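Local coordinates for hypothetical membrane protein (Corynebacterium glutamicum, PDB 6JSB) that binds heme in its HtaA-type domain and probably passes it along the heme uptake machinery of Corynebacteria, at residues S19-L24 and S53-T58; T105-G110 and T114-F119; A142-D147 and A184-N189. All coordinates share one frame; numbering follows the deposited sequence. Where two conformers were deposited one is given.

Contact 1: S19-L24 and S53-T58; sequences SFNNYL and SAREFT. With HEM (protoporphyrin IX containing Fe), chain C.
N21 on helix 18-24 meets the ring of F57, and this is the tightly packed part of the contact. Its ND2 lies 3.9 Å from F57 CE1. The two side chains come from opposite directions, with amide and ring planes 82° apart. N21 CG is anti to the carbonyl carbon (chi1 -62°), which turns the amide toward the 53-58 segment. Several polar partners fix the amide's rotation: OD1 accepts from W77 NE1, and ND2 donates to S15 O. ND2 also donates to a water at 2.9 Å. That water lies 2.7 Å from R55 O and probably bridges the two segments.

The other side is open to solvent: S53 is exposed, N22 is partly so, and S53 OG leans on N22 CB at 3.3 Å.

The far side of the same helix carries the heme. Y23 OH binds the iron at 2.1 Å as axial ligand and is hydrogen-bonded to H80. One face of the Y23 ring lies against the porphyrin, and F20 CE1 sits at the ring edge. S19 OG donates to heme O2D at 2.6 Å. The heme-bearing helix 18-24 of the HtaA domain therefore rests on F57 through N21.

R55 forms a salt bridge with E25. I40 of strand 39-43 packs on N21, L24 and R55, while L97 of strand 95-109 packs on Y23 and L24.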
loop_
_atom_site.group_PDB
_atom_site.type_symbol
_atom_site.label_atom_id
_atom_site.label_comp_id
_atom_site.label_asym_id
_atom_site.label_seq_id
_atom_site.Cartn_x
_atom_site.Cartn_y
_atom_site.Cartn_z
ATOM N N SER A 19 10.028 -5.481 6.572
ATOM C CA SER A 19 10.034 -6.104 7.896
ATOM C C SER A 19 8.605 -6.362 8.366
ATOM O O SER A 19 8.394 -7.243 9.195
ATOM C CB SER A 19 10.835 -5.227 8.893
ATOM O OG SER A 19 10.233 -3.916 9.090
ATOM N N PHE A 20 7.618 -5.649 7.786
ATOM C CA PHE A 20 6.224 -5.892 8.170
ATOM C C PHE A 20 5.767 -7.204 7.534
ATOM O O PHE A 20 5.160 -8.063 8.192
ATOM C CB PHE A 20 5.316 -4.739 7.705
ATOM C CG PHE A 20 3.875 -5.008 8.065
ATOM C CD1 PHE A 20 3.484 -5.007 9.417
ATOM C CD2 PHE A 20 2.966 -5.271 7.074
ATOM C CE1 PHE A 20 2.150 -5.299 9.761
ATOM C CE2 PHE A 20 1.615 -5.537 7.391
ATOM C CZ PHE A 20 1.225 -5.563 8.747
ATOM N N ASN A 21 6.097 -7.397 6.248
ATOM C CA ASN A 21 5.738 -8.676 5.612
ATOM C C ASN A 21 6.450 -9.841 6.271
ATOM O O ASN A 21 5.866 -10.922 6.456
ATOM C CB ASN A 21 6.101 -8.664 4.116
ATOM C CG ASN A 21 5.313 -7.573 3.344
ATOM O OD1 ASN A 21 4.131 -7.351 3.593
ATOM N ND2 ASN A 21 5.973 -6.952 2.360
ATOM N N ASN A 22 7.712 -9.650 6.626
ATOM C CA ASN A 22 8.457 -10.697 7.359
ATOM C C ASN A 22 7.776 -11.055 8.677
ATOM O O ASN A 22 7.651 -12.227 9.050
ATOM C CB ASN A 22 9.865 -10.183 7.640
ATOM C CG ASN A 22 10.727 -11.247 8.269
ATOM O OD1 ASN A 22 10.967 -12.266 7.631
ATOM N ND2 ASN A 22 11.185 -11.047 9.495
ATOM N N TYR A 23 7.340 -10.038 9.431
ATOM C CA TYR A 23 6.661 -10.288 10.700
ATOM C C TYR A 23 5.296 -10.940 10.477
ATOM O O TYR A 23 4.954 -11.916 11.157
ATOM C CB TYR A 23 6.515 -8.935 11.415
ATOM C CG TYR A 23 5.285 -8.821 12.265
ATOM C CD1 TYR A 23 5.230 -9.424 13.526
ATOM C CD2 TYR A 23 4.211 -8.028 11.857
ATOM C CE1 TYR A 23 4.026 -9.257 14.343
ATOM C CE2 TYR A 23 3.067 -7.857 12.655
ATOM C CZ TYR A 23 3.000 -8.483 13.866
ATOM O OH TYR A 23 1.892 -8.352 14.651
ATOM N N LEU A 24 4.518 -10.416 9.532
ATOM C CA LEU A 24 3.136 -10.880 9.366
ATOM C C LEU A 24 3.103 -12.333 8.901
ATOM O O LEU A 24 2.264 -13.121 9.360
ATOM C CB LEU A 24 2.413 -9.901 8.405
ATOM C CG LEU A 24 0.871 -10.082 8.261
ATOM C CD1 LEU A 24 0.565 -11.235 7.220
ATOM C CD2 LEU A 24 0.155 -10.391 9.587
ATOM N N SER A 53 10.643 -11.050 4.046
ATOM C CA SER A 53 11.417 -9.851 3.667
ATOM C C SER A 53 11.677 -9.801 2.180
ATOM O O SER A 53 11.980 -8.718 1.674
ATOM C CB SER A 53 12.778 -9.807 4.376
ATOM O OG SER A 53 12.622 -9.828 5.802
ATOM N N ALA A 54 11.498 -10.917 1.474
ATOM C CA ALA A 54 11.742 -10.914 0.032
ATOM C C ALA A 54 10.516 -10.575 -0.778
ATOM O O ALA A 54 10.596 -10.483 -2.006
ATOM C CB ALA A 54 12.262 -12.294 -0.394
ATOM N N ARG A 55 9.368 -10.407 -0.135
ATOM C CA ARG A 55 8.153 -10.222 -0.905
ATOM C C ARG A 55 8.172 -8.853 -1.574
ATOM O O ARG A 55 8.573 -7.825 -0.967
ATOM C CB ARG A 55 6.915 -10.321 -0.000
ATOM C CG ARG A 55 5.591 -10.164 -0.804
ATOM C CD ARG A 55 4.427 -10.468 0.142
ATOM N NE ARG A 55 4.271 -11.908 0.513
ATOM C CZ ARG A 55 3.593 -12.775 -0.224
ATOM N NH1 ARG A 55 3.119 -12.450 -1.440
ATOM N NH2 ARG A 55 3.384 -14.012 0.261
ATOM N N GLU A 56 7.683 -8.844 -2.801
ATOM C CA GLU A 56 7.530 -7.582 -3.571
ATOM C C GLU A 56 6.102 -7.476 -4.067
ATOM O O GLU A 56 5.415 -8.499 -4.285
ATOM C CB GLU A 56 8.491 -7.611 -4.791
ATOM C CG GLU A 56 9.961 -7.555 -4.342
ATOM C CD GLU A 56 10.918 -7.545 -5.515
ATOM O OE1 GLU A 56 11.290 -8.633 -5.933
ATOM O OE2 GLU A 56 11.267 -6.448 -6.040
ATOM N N PHE A 57 5.621 -6.231 -4.243
ATOM C CA PHE A 57 4.325 -6.023 -4.876
ATOM C C PHE A 57 4.474 -5.061 -6.035
ATOM O O PHE A 57 5.142 -4.020 -5.876
ATOM C CB PHE A 57 3.288 -5.353 -3.894
ATOM C CG PHE A 57 3.005 -6.110 -2.638
ATOM C CD1 PHE A 57 3.400 -5.573 -1.409
ATOM C CD2 PHE A 57 2.309 -7.319 -2.679
ATOM C CE1 PHE A 57 3.121 -6.250 -0.194
ATOM C CE2 PHE A 57 2.018 -7.962 -1.508
ATOM C CZ PHE A 57 2.437 -7.461 -0.266
ATOM N N THR A 58 3.824 -5.352 -7.165
ATOM C CA THR A 58 3.699 -4.315 -8.196
ATOM C C THR A 58 2.228 -3.934 -8.274
ATOM O O THR A 58 1.353 -4.800 -8.161
ATOM C CB THR A 58 4.176 -4.748 -9.596
ATOM O OG1 THR A 58 3.243 -5.694 -10.129
ATOM C CG2 THR A 58 5.570 -5.336 -9.523
HETATM C CHA HEM C . 5.288 -5.997 15.551
HETATM C CHB HEM C . 2.761 -8.912 18.487
HETATM C CHC HEM C . -1.352 -6.844 16.844
HETATM C CHD HEM C . 1.204 -4.154 13.647
HETATM C C1A HEM C . 4.940 -6.899 16.538
HETATM C C2A HEM C . 5.908 -7.551 17.399
HETATM C C3A HEM C . 5.236 -8.386 18.228
HETATM C C4A HEM C . 3.819 -8.251 17.892
HETATM C CMA HEM C . 5.825 -9.315 19.333
HETATM C CAA HEM C . 7.428 -7.287 17.339
HETATM C CBA HEM C . 8.096 -8.327 16.451
HETATM C CGA HEM C . 9.498 -7.869 16.116
HETATM O O1A HEM C . 10.242 -8.669 15.484
HETATM O O2A HEM C . 9.847 -6.699 16.473
HETATM C C1B HEM C . 1.443 -8.610 18.289
HETATM C C2B HEM C . 0.322 -9.249 18.978
HETATM C C3B HEM C . -0.814 -8.680 18.537
HETATM C C4B HEM C . -0.471 -7.674 17.523
HETATM C CMB HEM C . 0.531 -10.348 20.058
HETATM C CAB HEM C . -2.292 -8.976 18.932
HETATM C CBB HEM C . -2.651 -10.136 19.489
HETATM C C1C HEM C . -1.034 -5.940 15.824
HETATM C C2C HEM C . -1.981 -5.161 15.064
HETATM C C3C HEM C . -1.296 -4.445 14.142
HETATM C C4C HEM C . 0.127 -4.705 14.345
HETATM C CMC HEM C . -3.525 -5.246 15.194
HETATM C CAC HEM C . -1.983 -3.551 13.124
HETATM C CBC HEM C . -1.418 -3.400 11.934
HETATM C C1D HEM C . 2.529 -4.426 13.913
HETATM C C2D HEM C . 3.643 -3.803 13.233
HETATM C C3D HEM C . 4.792 -4.296 13.741
HETATM C C4D HEM C . 4.439 -5.276 14.755
HETATM C CMD HEM C . 3.466 -2.705 12.163
HETATM C CAD HEM C . 6.234 -3.899 13.298
HETATM C CBD HEM C . 6.686 -4.970 12.271
HETATM C CGD HEM C . 8.080 -4.573 11.791
HETATM O O1D HEM C . 9.044 -4.753 12.613
HETATM O O2D HEM C . 8.171 -4.072 10.617
HETATM N NA HEM C . 3.636 -7.326 16.868
HETATM N NB HEM C . 0.914 -7.701 17.396
HETATM N NC HEM C . 0.249 -5.615 15.370
HETATM N ND HEM C . 3.061 -5.321 14.800
HETATM FE FE HEM C . 1.869 -6.630 15.901
HETATM O O HOH W 1 8.693 -7.661 1.773
#

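Contact 2: T105-G110 and T114-F119; sequences TVKFDG and TLLVDF
V106 and L115 face each other across a beta hairpin formed by strands 95-109 and 112-122. Segments 105-109 and 114-119 run antiparallel, with axes 4.8 Å apart and 153° between their directions. V106 and L115 form a non-hydrogen-bonded pair on the inner face of the sheet. V106 CG2 approaches L115 CD1 at 4.0 Å, and the two side chains meet at a slant. L115 CG is anti to the backbone N (chi1 -176°), and its CD1 branch reaches back toward the partner strand. Both residues are buried, and I186 of strand 186-198 packs on both.

T105, K107, T114 and L116 point to the other face. T105 pairs with L116 and K107 with T114, both as hydrogen-bonded pairs. T105 CB lies 4.1 Å from L116 CB. K107 and L116 make a diagonal contact on this face. K107 CG sits 3.8 Å from L116 CD1, so the aliphatic part of the lysine lies against the leucine. The K107 chain bends at chi2 and chi3, and its end leads away from the second strand. T105 OG1 is hydrogen-bonded to Q138 and K70. The outer face is therefore mixed: the threonine hydroxyl is tied to polar neighbours, while the lysine is exposed.

Four backbone bonds hold the strands in register. T105 N to L116 O and L116 N to T105 O are both 2.8 Å. In the K107-T114 pair, K107 N donates to T114 O at 2.9 Å. In the return bond, T114 N donates to K107 O, also at 2.9 Å.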
loop_
_atom_site.group_PDB
_atom_site.type_symbol
_atom_site.label_atom_id
_atom_site.label_comp_id
_atom_site.label_asym_id
_atom_site.label_seq_id
_atom_site.Cartn_x
_atom_site.Cartn_y
_atom_site.Cartn_z
ATOM N N THR A 105 -2.761 6.195 -4.481
ATOM C CA THR A 105 -2.566 7.329 -5.389
ATOM C C THR A 105 -1.259 7.998 -4.988
ATOM O O THR A 105 -1.056 8.287 -3.808
ATOM C CB THR A 105 -3.744 8.320 -5.302
ATOM O OG1 THR A 105 -4.948 7.685 -5.810
ATOM C CG2 THR A 105 -3.465 9.576 -6.138
ATOM N N VAL A 106 -0.406 8.328 -5.970
ATOM C CA VAL A 106 0.806 9.095 -5.691
ATOM C C VAL A 106 0.552 10.538 -6.111
ATOM O O VAL A 106 0.484 10.831 -7.309
ATOM C CB VAL A 106 1.995 8.492 -6.433
ATOM C CG1 VAL A 106 3.194 9.364 -6.207
ATOM C CG2 VAL A 106 2.237 7.039 -5.958
ATOM N N LYS A 107 0.350 11.429 -5.141
ATOM C CA LYS A 107 0.249 12.859 -5.441
ATOM C C LYS A 107 1.670 13.385 -5.481
ATOM O O LYS A 107 2.554 12.851 -4.791
ATOM C CB LYS A 107 -0.542 13.568 -4.342
ATOM C CG LYS A 107 -1.982 13.122 -4.302
ATOM C CD LYS A 107 -2.882 14.336 -4.363
ATOM C CE LYS A 107 -2.486 15.319 -3.274
ATOM N NZ LYS A 107 -3.210 16.616 -3.386
ATOM N N PHE A 108 1.941 14.328 -6.388
ATOM C CA PHE A 108 3.303 14.825 -6.453
ATOM C C PHE A 108 3.306 16.299 -6.849
ATOM O O PHE A 108 2.379 16.832 -7.471
ATOM C CB PHE A 108 4.171 14.003 -7.471
ATOM C CG PHE A 108 3.677 14.083 -8.855
ATOM C CD1 PHE A 108 4.045 15.175 -9.671
ATOM C CD2 PHE A 108 2.775 13.143 -9.353
ATOM C CE1 PHE A 108 3.542 15.271 -10.949
ATOM C CE2 PHE A 108 2.272 13.230 -10.657
ATOM C CZ PHE A 108 2.685 14.315 -11.452
ATOM N N ASP A 109 4.391 16.939 -6.465
ATOM C CA ASP A 109 4.687 18.334 -6.849
ATOM C C ASP A 109 6.213 18.401 -6.892
ATOM O O ASP A 109 6.863 18.417 -5.831
ATOM C CB ASP A 109 4.095 19.265 -5.815
ATOM C CG ASP A 109 4.440 20.693 -6.051
ATOM O OD1 ASP A 109 4.939 21.028 -7.140
ATOM O OD2 ASP A 109 4.162 21.468 -5.130
ATOM N N GLY A 110 6.771 18.340 -8.102
ATOM C CA GLY A 110 8.230 18.381 -8.221
ATOM C C GLY A 110 8.758 17.064 -7.665
ATOM O O GLY A 110 8.292 15.994 -8.064
ATOM N N THR A 114 2.939 12.543 -1.886
ATOM C CA THR A 114 2.136 11.996 -0.784
ATOM C C THR A 114 1.546 10.710 -1.319
ATOM O O THR A 114 1.036 10.670 -2.448
ATOM C CB THR A 114 1.005 12.913 -0.336
ATOM O OG1 THR A 114 1.540 14.224 -0.014
ATOM C CG2 THR A 114 0.366 12.324 0.919
ATOM N N LEU A 115 1.577 9.667 -0.497
ATOM C CA LEU A 115 0.991 8.384 -0.887
ATOM C C LEU A 115 -0.376 8.310 -0.205
ATOM O O LEU A 115 -0.452 8.260 1.026
ATOM C CB LEU A 115 1.879 7.221 -0.437
ATOM C CG LEU A 115 1.419 5.805 -0.861
ATOM C CD1 LEU A 115 1.268 5.684 -2.348
ATOM C CD2 LEU A 115 2.496 4.845 -0.306
ATOM N N LEU A 116 -1.456 8.336 -1.005
ATOM C CA LEU A 116 -2.821 8.179 -0.521
ATOM C C LEU A 116 -3.242 6.734 -0.688
ATOM O O LEU A 116 -2.860 6.084 -1.658
ATOM C CB LEU A 116 -3.797 9.047 -1.308
ATOM C CG LEU A 116 -3.386 10.516 -1.450
ATOM C CD1 LEU A 116 -4.498 11.309 -2.181
ATOM C CD2 LEU A 116 -3.180 11.078 -0.123
ATOM N N VAL A 117 -4.048 6.212 0.244
ATOM C CA VAL A 117 -4.504 4.826 0.092
ATOM C C VAL A 117 -5.892 4.711 0.687
ATOM O O VAL A 117 -6.246 5.399 1.623
ATOM C CB VAL A 117 -3.600 3.759 0.777
ATOM C CG1 VAL A 117 -2.249 3.639 0.088
ATOM C CG2 VAL A 117 -3.470 3.974 2.282
ATOM N N ASP A 118 -6.686 3.795 0.119
ATOM C CA ASP A 118 -7.906 3.357 0.787
ATOM C C ASP A 118 -7.522 2.277 1.793
ATOM O O ASP A 118 -6.829 1.301 1.431
ATOM C CB ASP A 118 -8.905 2.747 -0.191
ATOM C CG ASP A 118 -9.409 3.699 -1.236
ATOM O OD1 ASP A 118 -9.206 4.930 -1.122
ATOM O OD2 ASP A 118 -10.030 3.187 -2.200
ATOM N N PHE A 119 -7.906 2.451 3.058
ATOM C CA PHE A 119 -7.455 1.465 4.068
ATOM C C PHE A 119 -8.614 1.009 4.922
ATOM O O PHE A 119 -9.629 1.697 5.075
ATOM C CB PHE A 119 -6.326 1.964 5.023
ATOM C CG PHE A 119 -6.781 2.985 6.041
ATOM C CD1 PHE A 119 -7.273 2.585 7.279
ATOM C CD2 PHE A 119 -6.694 4.309 5.748
ATOM C CE1 PHE A 119 -7.741 3.507 8.230
ATOM C CE2 PHE A 119 -7.120 5.263 6.705
ATOM C CZ PHE A 119 -7.654 4.858 7.927
#

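Contact 3: A142-D147 and A184-N189; sequences ATITFD and APITLN
I144 and I186 meet through their CG2 methyls, 4.2 Å apart. The two side chains cross at about a right angle. F146 and L188 make the second touch, also crossed, with F146 CE1 4.1 Å from L188 CD1. Both pairs are purely apolar, and all four residues are buried. No hydrogen bond joins the segments, since their backbones stay well apart: the nearest CA atoms, of I144 and I186, are 8.5 Å from each other.

The torsions set which branch touches. I144 CG2 is anti to its backbone N, beside the carbonyl carbon. It also lies 3.6 Å above one face of the F146 ring, toward the rim. I186 CG1 is anti to the backbone N (chi1 178°), which leaves CG2 between N and the carbonyl carbon, aimed at I144.

Further out, V106 packs on I144, F146 and I186, and L115 on I144 and I186. F108 and V159 also touch F146. I186 also touches W14, and L188 touches A12. Strand 156-165 lies between the two strands in the sheet and pairs with each of them. The contact therefore bridges a middle strand inside a closed antiparallel beta barrel, a ring in which 186-198 returns to 2-14.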
loop_
_atom_site.group_PDB
_atom_site.type_symbol
_atom_site.label_atom_id
_atom_site.label_comp_id
_atom_site.label_asym_id
_atom_site.label_seq_id
_atom_site.Cartn_x
_atom_site.Cartn_y
_atom_site.Cartn_z
ATOM N N ALA A 142 1.633 8.198 3.761
ATOM C CA ALA A 142 3.066 8.465 3.828
ATOM C C ALA A 142 3.374 9.713 3.044
ATOM O O ALA A 142 2.680 10.013 2.052
ATOM C CB ALA A 142 3.916 7.274 3.255
ATOM N N THR A 143 4.472 10.393 3.431
ATOM C CA THR A 143 5.044 11.443 2.588
ATOM C C THR A 143 6.184 10.842 1.785
ATOM O O THR A 143 6.699 9.783 2.132
ATOM C CB THR A 143 5.559 12.630 3.406
ATOM O OG1 THR A 143 6.470 12.154 4.379
ATOM C CG2 THR A 143 4.363 13.312 4.123
ATOM N N ILE A 144 6.500 11.483 0.645
ATOM C CA ILE A 144 7.464 10.884 -0.293
ATOM C C ILE A 144 8.464 11.945 -0.698
ATOM O O ILE A 144 8.083 13.099 -0.942
ATOM C CB ILE A 144 6.775 10.376 -1.582
ATOM C CG1 ILE A 144 5.555 9.523 -1.260
ATOM C CG2 ILE A 144 7.797 9.559 -2.401
ATOM C CD1 ILE A 144 4.705 9.142 -2.535
ATOM N N THR A 145 9.735 11.554 -0.798
ATOM C CA THR A 145 10.735 12.385 -1.449
ATOM C C THR A 145 11.281 11.562 -2.610
ATOM O O THR A 145 11.723 10.414 -2.429
ATOM C CB THR A 145 11.849 12.818 -0.489
ATOM O OG1 THR A 145 11.274 13.495 0.639
ATOM C CG2 THR A 145 12.852 13.759 -1.195
ATOM N N PHE A 146 11.213 12.131 -3.802
ATOM C CA PHE A 146 11.691 11.430 -5.001
ATOM C C PHE A 146 13.132 11.817 -5.332
ATOM O O PHE A 146 13.616 12.918 -4.991
ATOM C CB PHE A 146 10.805 11.755 -6.205
ATOM C CG PHE A 146 9.393 11.220 -6.084
ATOM C CD1 PHE A 146 9.131 9.896 -6.268
ATOM C CD2 PHE A 146 8.326 12.120 -5.776
ATOM C CE1 PHE A 146 7.806 9.394 -6.136
ATOM C CE2 PHE A 146 7.011 11.594 -5.675
ATOM C CZ PHE A 146 6.800 10.245 -5.857
ATOM N N ASP A 147 13.797 10.940 -6.141
ATOM C CA ASP A 147 15.178 11.202 -6.541
ATOM C C ASP A 147 15.274 12.155 -7.708
ATOM O O ASP A 147 16.394 12.538 -8.097
ATOM C CB ASP A 147 15.954 9.877 -6.839
ATOM C CG ASP A 147 15.311 8.991 -7.870
ATOM O OD1 ASP A 147 14.423 9.422 -8.614
ATOM O OD2 ASP A 147 15.741 7.797 -7.974
ATOM N N ALA A 184 8.627 1.156 2.954
ATOM C CA ALA A 184 9.353 0.709 1.758
ATOM C C ALA A 184 9.395 1.825 0.715
ATOM O O ALA A 184 8.453 2.586 0.566
ATOM C CB ALA A 184 8.632 -0.505 1.113
ATOM N N PRO A 185 10.458 1.914 -0.064
ATOM C CA PRO A 185 10.499 2.930 -1.129
ATOM C C PRO A 185 9.532 2.556 -2.246
ATOM O O PRO A 185 9.179 1.378 -2.423
ATOM C CB PRO A 185 11.947 2.850 -1.621
ATOM C CG PRO A 185 12.286 1.419 -1.379
ATOM C CD PRO A 185 11.654 1.095 -0.055
ATOM N N ILE A 186 9.063 3.574 -3.003
ATOM C CA ILE A 186 8.116 3.334 -4.103
ATOM C C ILE A 186 8.813 3.698 -5.416
ATOM O O ILE A 186 9.443 4.747 -5.516
ATOM C CB ILE A 186 6.789 4.103 -3.910
ATOM C CG1 ILE A 186 5.828 3.894 -5.090
ATOM C CG2 ILE A 186 7.002 5.670 -3.706
ATOM C CD1 ILE A 186 4.316 4.059 -4.647
ATOM N N THR A 187 8.774 2.803 -6.402
ATOM C CA THR A 187 9.363 3.098 -7.710
ATOM C C THR A 187 8.215 3.237 -8.711
ATOM O O THR A 187 7.352 2.363 -8.791
ATOM C CB THR A 187 10.315 1.989 -8.185
ATOM O OG1 THR A 187 11.422 1.893 -7.275
ATOM C CG2 THR A 187 10.872 2.365 -9.532
ATOM N N LEU A 188 8.209 4.303 -9.468
ATOM C CA LEU A 188 7.196 4.494 -10.513
ATOM C C LEU A 188 7.844 4.124 -11.828
ATOM O O LEU A 188 8.892 4.693 -12.159
ATOM C CB LEU A 188 6.722 5.939 -10.575
ATOM C CG LEU A 188 6.124 6.446 -9.272
ATOM C CD1 LEU A 188 5.765 7.991 -9.431
ATOM C CD2 LEU A 188 4.888 5.564 -8.987
ATOM N N ASN A 189 7.240 3.177 -12.565
ATOM C CA ASN A 189 7.743 2.741 -13.876
ATOM C C ASN A 189 6.651 3.181 -14.873
ATOM O O ASN A 189 5.668 2.466 -15.064
ATOM C CB ASN A 189 7.919 1.225 -13.929
ATOM C CG ASN A 189 8.749 0.676 -12.744
ATOM O OD1 ASN A 189 9.965 0.842 -12.732
ATOM N ND2 ASN A 189 8.082 0.001 -11.781
#

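From the N terminus, contact 1 comes first. It closes a 28-residue loop that brings helix 18-24, with its heme ligand, against the start of strand 56-65. Contact 2 follows and closes only a tight hairpin turn between strands 95-109 and 112-122. Contact 3 closes last, over 36 residues, and brings strand 139-146 to strand 186-198. The three run in series, so none nests or crosses. Contacts 2 and 3 touch: L115 N lies 2.8 Å from A142 O, a probable hydrogen bond, and V106 packs on F146. Contact 1 stands apart, its centre about 21 Å from that of contact 2, yet all three reach the same curved sheet.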